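Local structure of ATP-dependent zinc metalloprotease FtsH (Thermotoga maritima, 4M8A) at residues S8-S11 against F12-V16. The protein probably acts as a processive, ATP-dependent zinc metallopeptidase on cytoplasmic and membrane proteins, helping in the quality control of integral membrane proteins, this chain being its periplasmic domain. Sequence-based numbering, arbitrary orientation. Where two conformers were deposited one is given.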
# COMPACT_ATOMS: atom_id res chain seq x y z
N SER B 8 8.98 15.12 -17.16
CA SER B 8 9.57 15.60 -15.91
C SER B 8 9.31 14.59 -14.80
O SER B 8 8.37 13.79 -14.86
CB SER B 8 9.00 16.98 -15.52
OG SER B 8 7.67 16.86 -15.04
N TYR B 9 10.14 14.64 -13.76
CA TYR B 9 9.92 13.80 -12.59
C TYR B 9 8.54 14.07 -11.97
O TYR B 9 7.81 13.15 -11.62
CB TYR B 9 11.06 13.92 -11.57
CG TYR B 9 10.89 12.94 -10.43
CD1 TYR B 9 11.12 11.58 -10.63
CD2 TYR B 9 10.45 13.36 -9.19
CE1 TYR B 9 10.95 10.68 -9.61
CE2 TYR B 9 10.27 12.44 -8.15
CZ TYR B 9 10.52 11.11 -8.38
OH TYR B 9 10.33 10.18 -7.38
N THR B 10 8.17 15.35 -11.86
CA THR B 10 6.86 15.68 -11.30
C THR B 10 5.72 15.06 -12.10
O THR B 10 4.79 14.49 -11.52
CB THR B 10 6.68 17.20 -11.22
OG1 THR B 10 7.75 17.73 -10.44
CG2 THR B 10 5.37 17.56 -10.55
N SER B 11 5.80 15.16 -13.42
CA SER B 11 4.76 14.61 -14.28
C SER B 11 4.73 13.08 -14.20
O SER B 11 3.66 12.48 -14.26
CB SER B 11 4.93 15.07 -15.73
OG SER B 11 4.60 16.45 -15.88
N PHE B 12 5.90 12.47 -14.02
CA PHE B 12 6.00 11.02 -13.82
C PHE B 12 5.26 10.61 -12.56
O PHE B 12 4.45 9.68 -12.58
CB PHE B 12 7.47 10.60 -13.73
CG PHE B 12 7.68 9.23 -13.15
CD1 PHE B 12 7.20 8.10 -13.80
CD2 PHE B 12 8.39 9.07 -11.97
CE1 PHE B 12 7.40 6.83 -13.26
CE2 PHE B 12 8.60 7.81 -11.43
CZ PHE B 12 8.11 6.69 -12.07
N VAL B 13 5.54 11.29 -11.45
CA VAL B 13 4.85 11.01 -10.20
C VAL B 13 3.34 11.19 -10.37
O VAL B 13 2.56 10.36 -9.89
CB VAL B 13 5.41 11.85 -9.03
CG1 VAL B 13 4.57 11.67 -7.79
CG2 VAL B 13 6.86 11.47 -8.76
N GLN B 14 2.95 12.25 -11.08
CA GLN B 14 1.56 12.56 -11.45
C GLN B 14 0.87 11.39 -12.16
O GLN B 14 -0.32 11.10 -11.93
CB GLN B 14 1.49 13.80 -12.36
CG GLN B 14 1.34 15.15 -11.64
CD GLN B 14 1.55 16.38 -12.54
OE1 GLN B 14 1.75 16.28 -13.75
NE2 GLN B 14 1.50 17.56 -11.92
N MET B 15 1.61 10.72 -13.03
CA MET B 15 1.12 9.57 -13.79
C MET B 15 0.99 8.32 -12.93
O MET B 15 0.03 7.56 -13.06
CB MET B 15 2.03 9.29 -14.98
CG MET B 15 1.86 10.30 -16.06
SD MET B 15 3.04 10.05 -17.38
CE MET B 15 2.75 8.34 -17.78
N VAL B 16 1.96 8.12 -12.05
CA VAL B 16 1.90 7.00 -11.12
C VAL B 16 0.68 7.13 -10.20
O VAL B 16 -0.05 6.15 -9.97
CB VAL B 16 3.21 6.89 -10.32
CG1 VAL B 16 3.08 5.84 -9.22
CG2 VAL B 16 4.36 6.56 -11.25
O HOH W 1 1.31 13.98 -15.58
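Ser8 O accepts from Phe12 N at 2.9 Å, and the carbonyls of Tyr9, Thr10 and Ser11 likewise accept from the amides of Val13, Gln14 and Met15, four residues on. The straightest of these bonds is Val13 N to Tyr9 O, with an angle of 170° at the hydrogen. Ser8 is the N-cap: its OG accepts from Ser11 N at 3.0 Å. The Tyr9 ring leaves the backbone with CG anti to N (chi1 -174°), which sets it beside the carbonyl carbon and leans it toward Val13. Val13 CG2 sits over one face, 3.9 Å from the ring centroid, in a CH-pi contact shifted toward the rim. Tyr9 CE1 comes 3.8 Å from Phe12 CD2, at the edge of the Phe12 ring; the two rings are oblique, their planes at 49°. With an alanine at Tyr9 the ring is gone, and Val13 CG2, Phe12 CD2 and the edge-to-face partner Trp50 would probably be left without their aromatic neighbour. On the polar side, in the Gln14 conformer given, one water donates to both Ser11 O (3.1 Å) and Gln14 OE1 (3.0 Å). Thr10 OG1 is hydrogen-bonded to Ile66 O and Val68 N of the second subunit. Phe12 packs on Leu34, Val36 and Val26. The arrangement is a serine-capped first turn of an amphipathic helix, here helix 9-17 laid against the mixed sheet of the FtsH periplasmic domain.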